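Local coordinates for protein Alpha/beta fold hydrolase (Pseudomonas aeruginosa, PDB 6I8W) that acts as a membrane-bound phospholipase A that takes part in membrane phospholipid degradation and serves as a bacterial virulence factor, at residues His43-Asp48 against Ala124-Arg129; Arg83-Arg88 against His299-Leu304; Ala144-Ala147 against Gln153-Ser156; Arg259-Ser264 against Cys284-Met289; Val268-Pro271 against Arg275-Val278. All coordinates share one frame; numbering follows the deposited sequence.

Contact 1: residues His43-Asp48 against Ala124-Arg129; sequences HSVQVD and AAIGVR. With CO2 (carbon dioxide), chain F.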
# COMPACT_ATOMS: atom_id res chain seq x y z
N HIS A 43 -5.54 15.09 -3.02
CA HIS A 43 -4.76 16.21 -3.51
C HIS A 43 -3.65 15.66 -4.39
O HIS A 43 -3.51 14.45 -4.52
CB HIS A 43 -4.16 17.00 -2.35
CG HIS A 43 -5.17 17.40 -1.32
ND1 HIS A 43 -5.94 18.54 -1.42
CD2 HIS A 43 -5.58 16.78 -0.18
CE1 HIS A 43 -6.75 18.62 -0.38
NE2 HIS A 43 -6.55 17.56 0.38
N SER A 44 -2.87 16.55 -4.98
CA SER A 44 -1.67 16.13 -5.68
C SER A 44 -0.59 17.18 -5.54
O SER A 44 -0.87 18.35 -5.28
CB SER A 44 -1.96 15.86 -7.16
OG SER A 44 -2.16 17.06 -7.86
N VAL A 45 0.66 16.74 -5.65
CA VAL A 45 1.79 17.65 -5.59
C VAL A 45 2.89 17.11 -6.50
O VAL A 45 3.08 15.90 -6.62
CB VAL A 45 2.30 17.82 -4.12
CG1 VAL A 45 2.74 16.50 -3.54
CG2 VAL A 45 3.43 18.86 -4.06
N GLN A 46 3.59 18.02 -7.16
CA GLN A 46 4.71 17.66 -8.02
C GLN A 46 5.99 17.53 -7.20
O GLN A 46 6.40 18.47 -6.51
CB GLN A 46 4.91 18.72 -9.12
CG GLN A 46 3.72 18.86 -10.05
CD GLN A 46 3.80 20.11 -10.92
OE1 GLN A 46 4.60 21.01 -10.66
NE2 GLN A 46 2.97 20.18 -11.95
N VAL A 47 6.62 16.37 -7.31
CA VAL A 47 7.86 16.07 -6.60
C VAL A 47 8.87 15.55 -7.62
O VAL A 47 8.61 14.52 -8.24
CB VAL A 47 7.63 15.01 -5.48
CG1 VAL A 47 8.92 14.77 -4.74
CG2 VAL A 47 6.50 15.46 -4.54
N ASP A 48 9.97 16.29 -7.79
CA ASP A 48 10.94 16.03 -8.86
C ASP A 48 10.20 15.87 -10.19
O ASP A 48 10.50 14.97 -10.99
CB ASP A 48 11.83 14.82 -8.59
CG ASP A 48 12.81 15.05 -7.44
OD1 ASP A 48 13.39 16.16 -7.34
OD2 ASP A 48 13.05 14.11 -6.66
N ALA A 124 8.67 16.64 2.51
CA ALA A 124 9.11 18.03 2.48
C ALA A 124 8.17 18.88 1.61
O ALA A 124 7.88 20.03 1.95
CB ALA A 124 10.56 18.14 1.96
N ALA A 125 7.70 18.30 0.51
CA ALA A 125 6.86 19.04 -0.42
C ALA A 125 5.51 19.42 0.20
O ALA A 125 4.93 20.44 -0.16
CB ALA A 125 6.64 18.22 -1.69
N ILE A 126 5.00 18.61 1.12
CA ILE A 126 3.74 18.98 1.78
C ILE A 126 3.98 19.60 3.16
O ILE A 126 3.04 19.81 3.93
CB ILE A 126 2.77 17.78 1.91
CG1 ILE A 126 3.38 16.65 2.74
CG2 ILE A 126 2.36 17.27 0.54
CD1 ILE A 126 2.35 15.61 3.22
N GLY A 127 5.24 19.89 3.45
CA GLY A 127 5.58 20.68 4.62
C GLY A 127 5.60 19.90 5.92
O GLY A 127 5.35 20.46 6.98
N VAL A 128 5.89 18.61 5.84
CA VAL A 128 5.97 17.78 7.03
C VAL A 128 7.43 17.46 7.32
O VAL A 128 8.13 16.94 6.45
CB VAL A 128 5.16 16.48 6.87
CG1 VAL A 128 5.39 15.57 8.06
CG2 VAL A 128 3.67 16.79 6.69
N ARG A 129 7.89 17.76 8.53
CA ARG A 129 9.30 17.63 8.89
C ARG A 129 9.56 16.48 9.84
O ARG A 129 10.66 15.91 9.87
CB ARG A 129 9.81 18.93 9.52
C CO2 F . -4.40 19.06 -5.79
O1 CO2 F . -4.16 19.41 -4.73
O2 CO2 F . -4.64 18.70 -6.84
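V45 turns its CG2 anti to its own backbone N (CG1 at chi1 60°), which sends that methyl out to A125, 4.0 Å from the alanine CB. V47, with its first torsion at -178°, brings CG2 round beside its N instead, and this methyl meets the same A125 CB at 4.0 Å. The alanine methyl is thus touched by two branched residues that stand two apart on strand 41-47 and point to the same face of it; a small residue suits the spot because the helix end lies close to the strand. The second branch of V45, CG1, faces I126 CG2 at 4.2 Å, the two side chains crossing at about a right angle. Behind them Y54 of strand 50-57 touches both V45 and I126, and F122 also reaches V45. G127 takes up a positive phi of 80°, which suits a residue without CB; its N bonds back to A124 O at 3.0 Å, and V128 N to A123 O. Beside H43 and S44 lies a carbon dioxide, its O1 near the plane of the H43 ring at the edge. The helix ending is a Schellman motif, set against an outermost strand of the alpha/beta hydrolase sheet.

Contact 2: residues Arg83-Arg88 against His299-Leu304; sequences RPLTER and HYQAFL. With CO2 (carbon dioxide), chain H.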
# COMPACT_ATOMS: atom_id res chain seq x y z
N ARG A 83 -9.70 5.59 9.16
CA ARG A 83 -10.92 6.15 9.72
C ARG A 83 -10.81 6.46 11.23
O ARG A 83 -11.10 7.57 11.66
CB ARG A 83 -12.08 5.20 9.43
CG ARG A 83 -13.42 5.62 10.00
CD ARG A 83 -14.52 5.17 9.06
NE ARG A 83 -15.78 4.82 9.73
CZ ARG A 83 -16.63 5.70 10.26
NH1 ARG A 83 -16.36 7.00 10.22
NH2 ARG A 83 -17.76 5.27 10.83
N PRO A 84 -10.36 5.48 12.06
CA PRO A 84 -10.29 5.88 13.48
C PRO A 84 -9.08 6.77 13.82
O PRO A 84 -9.00 7.27 14.93
CB PRO A 84 -10.18 4.54 14.23
CG PRO A 84 -9.55 3.63 13.24
CD PRO A 84 -10.13 4.03 11.90
N LEU A 85 -8.17 6.94 12.88
CA LEU A 85 -6.94 7.70 13.11
C LEU A 85 -7.07 9.20 12.83
O LEU A 85 -6.32 9.99 13.40
CB LEU A 85 -5.80 7.13 12.24
CG LEU A 85 -5.53 5.65 12.49
CD1 LEU A 85 -4.42 5.13 11.58
CD2 LEU A 85 -5.17 5.48 13.96
N THR A 86 -7.97 9.59 11.93
CA THR A 86 -8.03 10.99 11.53
C THR A 86 -8.60 11.91 12.61
O THR A 86 -8.46 13.13 12.53
CB THR A 86 -8.86 11.19 10.24
OG1 THR A 86 -10.12 10.53 10.38
CG2 THR A 86 -8.14 10.59 9.04
N GLU A 87 -9.20 11.33 13.65
CA GLU A 87 -9.68 12.13 14.79
C GLU A 87 -8.52 12.73 15.57
O GLU A 87 -8.60 13.86 16.03
CB GLU A 87 -10.54 11.29 15.73
N ARG A 88 -7.43 11.97 15.68
CA ARG A 88 -6.31 12.34 16.54
C ARG A 88 -5.02 12.64 15.77
O ARG A 88 -4.07 13.18 16.34
CB ARG A 88 -6.05 11.22 17.55
CG ARG A 88 -7.18 11.06 18.56
CD ARG A 88 -6.94 9.86 19.47
NE ARG A 88 -5.65 9.94 20.16
CZ ARG A 88 -5.10 8.93 20.82
NH1 ARG A 88 -5.71 7.75 20.88
NH2 ARG A 88 -3.93 9.10 21.42
N HIS A 299 -4.40 -1.83 17.33
CA HIS A 299 -3.04 -2.26 17.72
C HIS A 299 -2.04 -1.12 17.45
O HIS A 299 -1.16 -0.83 18.27
CB HIS A 299 -2.59 -3.51 16.94
CG HIS A 299 -3.14 -4.80 17.47
ND1 HIS A 299 -2.94 -5.22 18.76
CD2 HIS A 299 -3.83 -5.79 16.85
CE1 HIS A 299 -3.51 -6.41 18.93
NE2 HIS A 299 -4.05 -6.78 17.78
N TYR A 300 -2.19 -0.48 16.30
CA TYR A 300 -1.31 0.63 15.93
C TYR A 300 -1.49 1.83 16.88
O TYR A 300 -0.50 2.41 17.31
CB TYR A 300 -1.59 1.06 14.49
CG TYR A 300 -0.66 2.11 13.94
CD1 TYR A 300 0.71 2.06 14.18
CD2 TYR A 300 -1.15 3.15 13.15
CE1 TYR A 300 1.57 3.03 13.65
CE2 TYR A 300 -0.30 4.12 12.62
CZ TYR A 300 1.06 4.04 12.87
OH TYR A 300 1.90 5.00 12.36
N GLN A 301 -2.74 2.19 17.21
CA GLN A 301 -2.97 3.26 18.18
C GLN A 301 -2.36 2.94 19.53
O GLN A 301 -1.84 3.84 20.23
CB GLN A 301 -4.47 3.52 18.37
CG GLN A 301 -4.75 4.65 19.34
CD GLN A 301 -4.25 6.00 18.83
OE1 GLN A 301 -4.93 6.65 18.03
NE2 GLN A 301 -3.07 6.43 19.30
N ALA A 302 -2.42 1.67 19.92
CA ALA A 302 -1.85 1.27 21.20
C ALA A 302 -0.34 1.48 21.18
O ALA A 302 0.25 2.01 22.12
CB ALA A 302 -2.20 -0.20 21.50
N PHE A 303 0.27 1.04 20.09
CA PHE A 303 1.70 1.24 19.85
C PHE A 303 2.07 2.72 19.92
O PHE A 303 2.97 3.10 20.66
CB PHE A 303 2.10 0.65 18.48
CG PHE A 303 3.45 1.11 17.97
CD1 PHE A 303 4.62 0.62 18.53
CD2 PHE A 303 3.53 2.02 16.92
CE1 PHE A 303 5.86 1.04 18.05
CE2 PHE A 303 4.77 2.44 16.43
CZ PHE A 303 5.93 1.95 16.99
N LEU A 304 1.33 3.56 19.19
CA LEU A 304 1.59 5.00 19.19
C LEU A 304 1.44 5.63 20.58
O LEU A 304 2.17 6.55 20.95
CB LEU A 304 0.63 5.71 18.22
CG LEU A 304 0.86 5.40 16.75
CD1 LEU A 304 -0.27 6.01 15.93
CD2 LEU A 304 2.22 5.96 16.30
C CO2 H . 1.71 9.52 19.64
O1 CO2 H . 2.73 9.03 19.62
O2 CO2 H . 0.70 9.99 19.65
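R88 reaches Q301 by a side chain that starts at CB with CG anti to the carbonyl carbon, runs straight to CD and then bends (chi3 57°), which lays its flat end over the glutamine amide. CD lies 4.1 Å from Q301 OE1, and NE follows at nearly the same distance. CZ is 3.6 Å from Q301 NE2, while NH1 sits closest, 3.1 Å from Q301 CD. The two planes are only 11° apart, so this is a guanidinium-amide stack, and the closeness of NH1 to OE1 is not a hydrogen bond because the angle is poor. The details hold for one of two deposited conformers of Q301. The stack lets their N-H groups serve other partners: R88 NH2 makes a salt bridge with D305, and Q301 NE2 donates to Y89 OH. A long, flexible arginine and a flat amide suit this partly exposed position. Deeper in, L85 CD1 approaches the edge of the Y300 ring, 4.1 Å from CD2, while L304 CD1 lies 3.8 Å above one face of that ring. L304 also lines a carbon dioxide pocket with Y89, H132 and R308. The loop between helix 79-82 and strand 90-94 thus rests on helix 293-308, whose Y300 and L304 pack in turn on strands 131-136 and 154-160.

Contact 3: residues Ala144-Ala147 against Gln153-Ser156; sequences ALYA and QVLS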
# COMPACT_ATOMS: atom_id res chain seq x y z
N ALA A 144 11.08 1.41 5.90
CA ALA A 144 12.23 1.06 6.72
C ALA A 144 13.48 1.80 6.25
O ALA A 144 14.26 2.28 7.06
CB ALA A 144 12.46 -0.45 6.71
N LEU A 145 13.66 1.93 4.93
CA LEU A 145 14.84 2.62 4.41
C LEU A 145 14.80 4.12 4.71
O LEU A 145 15.82 4.73 5.02
CB LEU A 145 15.00 2.39 2.90
CG LEU A 145 15.41 0.97 2.52
CD1 LEU A 145 15.42 0.83 1.00
CD2 LEU A 145 16.77 0.61 3.12
N TYR A 146 13.62 4.71 4.61
CA TYR A 146 13.42 6.10 4.99
C TYR A 146 13.87 6.30 6.44
O TYR A 146 14.66 7.20 6.75
CB TYR A 146 11.94 6.48 4.79
CG TYR A 146 11.53 7.94 4.95
CD1 TYR A 146 12.37 8.88 5.54
CD2 TYR A 146 10.28 8.37 4.54
CE1 TYR A 146 11.96 10.21 5.70
CE2 TYR A 146 9.87 9.68 4.68
CZ TYR A 146 10.71 10.60 5.27
OH TYR A 146 10.29 11.90 5.41
N ALA A 147 13.37 5.44 7.34
CA ALA A 147 13.70 5.53 8.76
C ALA A 147 15.20 5.34 9.02
O ALA A 147 15.75 5.94 9.95
CB ALA A 147 12.89 4.50 9.57
N GLN A 153 13.92 12.62 11.13
CA GLN A 153 12.55 12.94 10.72
C GLN A 153 11.50 11.97 11.26
O GLN A 153 10.33 12.31 11.33
CB GLN A 153 12.45 12.98 9.19
CG GLN A 153 13.31 14.02 8.50
CD GLN A 153 13.17 13.98 6.98
OE1 GLN A 153 12.11 13.64 6.45
NE2 GLN A 153 14.25 14.32 6.28
N VAL A 154 11.92 10.77 11.66
CA VAL A 154 10.96 9.70 11.87
C VAL A 154 10.69 9.45 13.36
O VAL A 154 11.57 9.03 14.10
CB VAL A 154 11.44 8.41 11.20
CG1 VAL A 154 10.42 7.29 11.42
CG2 VAL A 154 11.65 8.64 9.69
N LEU A 155 9.45 9.70 13.76
CA LEU A 155 9.05 9.57 15.16
C LEU A 155 8.72 8.12 15.53
O LEU A 155 8.90 7.71 16.67
CB LEU A 155 7.84 10.46 15.44
CG LEU A 155 8.05 11.95 15.16
CD1 LEU A 155 6.71 12.66 15.23
CD2 LEU A 155 9.06 12.56 16.13
N SER A 156 8.19 7.37 14.57
CA SER A 156 7.97 5.94 14.78
C SER A 156 7.79 5.27 13.43
O SER A 156 7.53 5.94 12.43
CB SER A 156 6.75 5.67 15.67
OG SER A 156 5.53 5.89 14.96
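Y146 OH donates a hydrogen bond to Q153 OE1 at 2.7 Å, a short link between the end of a buried ring and the amide of a partly exposed glutamine. The carbonyl oxygen lies at the ring's edge, in its plane, and ring and amide planes stand 84° apart. At the amide oxygen, the hydroxyl arrives at a C=O...O angle of 156°, tilted 24° from the carbonyl plane. Two torsion choices let the groups meet: the tyrosine CG is anti to its N, while Q153 stretches out fully beyond its CG. Beside this polar link V154 of the strand packs against the helix. Its CG2 rests on the backbone at A147 CA, 3.8 Å away, and also reaches Y146 CD1 at 4.2 Å; its other methyl, CG1, meets A147 CB. An alanine lets the helix come this near to the strand, and a branched valine is at home on a strand that packs against a helix. The elements belong to the beta-alpha-beta crossover formed by strand 131-136, helix 138-149 and strand 154-160, the unit which in this family carries the nucleophile elbow, probably here too. Further out, Y146 is steadied by V119, A120 and A123 of helix 112-125 and by L133, which also touches V154. The strand itself is held by backbone bonds from Q153 and L155 to L131 and from S156 to L133. S156 turns away from the helix, and its OG bonds to H132 ND1.

Contact 4: residues Arg259-Ser264 against Cys284-Met289; sequences RVLDVS and CGHVPM. With MYR (myristic acid), chain C.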
# COMPACT_ATOMS: atom_id res chain seq x y z
N ARG A 259 0.63 -15.31 3.09
CA ARG A 259 1.20 -16.25 2.13
C ARG A 259 2.22 -15.55 1.22
O ARG A 259 3.02 -16.22 0.53
CB ARG A 259 0.10 -16.89 1.29
CG ARG A 259 -0.75 -17.90 2.04
CD ARG A 259 -2.14 -18.05 1.44
NE ARG A 259 -2.15 -18.58 0.08
CZ ARG A 259 -3.26 -18.85 -0.60
NH1 ARG A 259 -4.44 -18.64 -0.02
NH2 ARG A 259 -3.21 -19.33 -1.84
N VAL A 260 2.20 -14.23 1.23
CA VAL A 260 3.07 -13.43 0.37
C VAL A 260 4.46 -13.26 0.97
O VAL A 260 5.47 -13.47 0.31
CB VAL A 260 2.45 -12.05 0.11
CG1 VAL A 260 3.24 -11.29 -0.95
CG2 VAL A 260 1.00 -12.19 -0.31
N LEU A 261 4.51 -12.86 2.23
CA LEU A 261 5.75 -12.67 2.97
C LEU A 261 5.59 -13.35 4.33
O LEU A 261 4.60 -13.13 5.03
CB LEU A 261 6.08 -11.19 3.14
CG LEU A 261 6.23 -10.39 1.84
CD1 LEU A 261 6.39 -8.92 2.17
CD2 LEU A 261 7.40 -10.89 1.03
N ASP A 262 6.56 -14.17 4.71
CA ASP A 262 6.32 -15.09 5.81
C ASP A 262 6.47 -14.44 7.18
O ASP A 262 7.35 -13.61 7.39
CB ASP A 262 7.24 -16.29 5.71
CG ASP A 262 6.72 -17.45 6.51
OD1 ASP A 262 5.79 -18.11 6.01
OD2 ASP A 262 7.20 -17.66 7.66
N VAL A 263 5.61 -14.85 8.12
CA VAL A 263 5.63 -14.32 9.48
C VAL A 263 6.98 -14.53 10.18
O VAL A 263 7.33 -13.79 11.09
CB VAL A 263 4.49 -14.94 10.36
CG1 VAL A 263 4.73 -16.43 10.60
CG2 VAL A 263 4.32 -14.16 11.67
N SER A 264 7.75 -15.53 9.74
CA SER A 264 9.07 -15.75 10.32
C SER A 264 10.03 -14.59 10.03
O SER A 264 11.14 -14.55 10.58
CB SER A 264 9.67 -17.08 9.80
OG SER A 264 9.91 -17.05 8.40
N CYS A 284 -5.12 -14.20 9.89
CA CYS A 284 -5.12 -13.01 9.07
C CYS A 284 -4.06 -13.11 7.98
O CYS A 284 -3.03 -13.79 8.15
CB CYS A 284 -4.87 -11.77 9.93
SG CYS A 284 -5.12 -10.23 9.05
N GLY A 285 -4.31 -12.46 6.85
CA GLY A 285 -3.39 -12.58 5.72
C GLY A 285 -2.40 -11.44 5.63
O GLY A 285 -2.04 -10.81 6.63
N HIS A 286 -1.99 -11.17 4.39
CA HIS A 286 -0.93 -10.23 4.06
C HIS A 286 -1.26 -8.75 4.24
O HIS A 286 -0.36 -7.91 4.33
CB HIS A 286 -0.54 -10.48 2.59
CG HIS A 286 0.57 -9.61 2.09
ND1 HIS A 286 1.80 -9.53 2.72
CD2 HIS A 286 0.67 -8.84 0.98
CE1 HIS A 286 2.58 -8.71 2.04
NE2 HIS A 286 1.92 -8.27 0.99
N VAL A 287 -2.55 -8.41 4.27
CA VAL A 287 -2.90 -6.99 4.38
C VAL A 287 -3.88 -6.76 5.55
O VAL A 287 -5.05 -6.44 5.34
CB VAL A 287 -3.47 -6.44 3.04
CG1 VAL A 287 -2.34 -6.32 1.97
CG2 VAL A 287 -4.58 -7.34 2.50
N PRO A 288 -3.39 -6.92 6.79
CA PRO A 288 -4.24 -6.79 7.99
C PRO A 288 -5.02 -5.47 8.01
O PRO A 288 -6.20 -5.46 8.43
CB PRO A 288 -3.24 -6.84 9.16
CG PRO A 288 -1.98 -7.38 8.62
CD PRO A 288 -1.97 -7.16 7.12
N MET A 289 -4.40 -4.39 7.55
CA MET A 289 -5.06 -3.07 7.58
C MET A 289 -6.24 -3.01 6.62
O MET A 289 -7.09 -2.13 6.75
CB MET A 289 -4.07 -1.95 7.26
CG MET A 289 -3.78 -1.78 5.78
SD MET A 289 -2.62 -3.05 5.17
CE MET A 289 -2.36 -2.45 3.50
C1 MYR C . -0.33 -5.95 -1.88
O1 MYR C . -0.01 -5.12 -1.00
O2 MYR C . 0.50 -6.72 -2.41
C2 MYR C . -1.79 -6.09 -2.26
C3 MYR C . -2.63 -5.08 -1.47
C4 MYR C . -4.12 -5.40 -1.56
C5 MYR C . -4.67 -5.19 -2.96
C6 MYR C . -6.19 -5.29 -2.94
C7 MYR C . -6.85 -3.98 -3.36
C8 MYR C . -8.06 -3.67 -2.48
C9 MYR C . -9.22 -3.09 -3.29
C10 MYR C . -9.41 -1.61 -2.98
C11 MYR C . -10.74 -1.08 -3.51
C12 MYR C . -10.72 0.44 -3.55
C13 MYR C . -12.12 1.01 -3.34
C14 MYR C . -12.07 2.22 -2.44
O HOH W 1 -1.82 -13.87 2.32
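H286, which follows G285, is the residue that meets V260 and L261. At H286 N a water bridges the two segments: it accepts from R259 N at 2.9 Å and, weakly, from H286 N. The imidazole, carried out anti to its backbone N (chi1 -178°), is covered on one face by V260, whose CB stands 3.6 Å from the ring centroid and only 7° off the normal, a CH-pi contact. The valine CG2 comes within 3.5 Å of H286 CG, and L261 CD1 touches the ring edge at CE1, 3.8 Å away. The compact branched valine sets CB over the ring centre, with CG2 toward CG and CD2 and CG1 toward NE2. V287 then takes the N-cap position of helix 288-291, and its CG1 lies 3.7 Å from C3 of a bound myristic acid. That acid's O2 is in the plane of the H286 ring at its edge, 4.0 Å from NE2. With V260 over one face, H286 bonds D258 through ND1 and S137 through NE2, and D258 is itself held by V260 N and L261 N. The geometry is consistent with a Ser-His-Asp charge relay, with a fatty acid head group close to its histidine.

Contact 5: residues Val268-Pro271 against Arg275-Val278; sequences VMRP and RPSV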
# COMPACT_ATOMS: atom_id res chain seq x y z
N VAL A 268 13.76 -12.51 12.12
CA VAL A 268 14.95 -11.91 11.52
C VAL A 268 15.11 -10.48 12.02
O VAL A 268 16.20 -10.06 12.38
CB VAL A 268 14.88 -11.91 9.98
CG1 VAL A 268 16.00 -11.06 9.38
CG2 VAL A 268 14.94 -13.34 9.44
N MET A 269 14.01 -9.73 12.06
CA MET A 269 14.08 -8.29 12.31
C MET A 269 14.20 -7.90 13.78
O MET A 269 14.82 -6.89 14.12
CB MET A 269 12.85 -7.61 11.71
CG MET A 269 12.82 -7.67 10.19
SD MET A 269 11.44 -6.72 9.54
CE MET A 269 10.05 -7.76 9.99
N ARG A 270 13.54 -8.66 14.64
CA ARG A 270 13.47 -8.33 16.05
C ARG A 270 14.86 -8.11 16.70
O ARG A 270 15.07 -7.04 17.29
CB ARG A 270 12.67 -9.40 16.78
CG ARG A 270 12.12 -8.99 18.10
CD ARG A 270 11.11 -10.02 18.54
NE ARG A 270 11.17 -10.22 19.98
CZ ARG A 270 10.85 -11.35 20.59
NH1 ARG A 270 10.45 -12.41 19.88
NH2 ARG A 270 10.94 -11.44 21.90
N PRO A 271 15.80 -9.07 16.57
CA PRO A 271 17.15 -8.87 17.14
C PRO A 271 17.92 -7.69 16.55
O PRO A 271 18.89 -7.24 17.15
CB PRO A 271 17.89 -10.17 16.79
CG PRO A 271 16.86 -11.15 16.43
CD PRO A 271 15.72 -10.35 15.85
N ARG A 275 14.49 -0.78 19.09
CA ARG A 275 13.24 -0.64 19.83
C ARG A 275 12.05 -1.30 19.13
O ARG A 275 11.14 -0.60 18.66
CB ARG A 275 12.94 0.84 20.07
CG ARG A 275 14.04 1.59 20.86
CD ARG A 275 13.65 3.05 21.08
NE ARG A 275 12.35 3.17 21.73
CZ ARG A 275 11.72 4.33 21.93
NH1 ARG A 275 12.28 5.47 21.52
NH2 ARG A 275 10.53 4.36 22.51
N PRO A 276 12.03 -2.64 19.09
CA PRO A 276 10.95 -3.33 18.39
C PRO A 276 9.73 -3.57 19.27
O PRO A 276 9.87 -3.86 20.45
CB PRO A 276 11.60 -4.66 17.99
CG PRO A 276 12.57 -4.94 19.10
CD PRO A 276 13.03 -3.59 19.64
N SER A 277 8.54 -3.41 18.69
CA SER A 277 7.30 -3.94 19.26
C SER A 277 6.79 -4.98 18.28
O SER A 277 7.08 -4.91 17.09
CB SER A 277 6.24 -2.84 19.47
OG SER A 277 6.66 -1.85 20.39
N VAL A 278 5.99 -5.92 18.77
CA VAL A 278 5.50 -6.98 17.90
C VAL A 278 4.00 -7.17 18.05
O VAL A 278 3.48 -7.20 19.17
CB VAL A 278 6.21 -8.33 18.18
CG1 VAL A 278 5.60 -9.45 17.35
CG2 VAL A 278 7.73 -8.24 17.92
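The guanidinium of R270 is the flat group here. V278 CG2 approaches it obliquely, over neither a clean face nor an edge, and its nearest atom on the arginine is CD, at 3.9 Å. P276, a puckered ring, offers its CG, which sits 3.7 Å from the backbone R270 O and 4.2 Å from R270 CG. Both the proline and the valine run at about a right angle to the arginine chain, which therefore passes across them. The first torsion, -160°, swings R270 CG away from its own N, so that its methylenes run past the strand while the charged end continues outward. No hydrogen bond or salt bridge joins the segments; this is a small contact of van der Waals kind, with 130 Å² buried in all. An arginine suits an exposed position of this kind, since its aliphatic part can lie on hydrocarbon and its head remain near water. P276 and V278 point toward the helix end while S277 between them points away, as expected of an extended strand. Proline, which has no N-H to give, is compatible with this edge position, where R275 and S277 make backbone bonds to T250 and, for S277, also to L252. On the inner side M269 packs on L252 and W254, and P271 borders a carbon dioxide. The contact thus joins the end of helix 265-269 to an outermost strand, 276-281, closing the beta-alpha-beta unit that starts with strand 250-255.

How the contacts relate
From the N terminus, contact 1 closes the first loop, bringing the edge strand 41-47 to the end of helix 112-125. Contact 2 opens inside that loop, at 83-88, and so crosses contact 1; it closes last, at helix 293-308. Contacts 3, 4 and 5 all nest within it. Contact 3 follows contact 1 in series and touches it where R129 O meets Q153 CB, while contact 5 nests inside contact 4. The late helix draws the parts together: L304 and F303 of contact 2 pack on S156 of contact 3, and F303 on S277 of contact 5. Contacts 1 and 4 lie on opposite sides of the chain's centre.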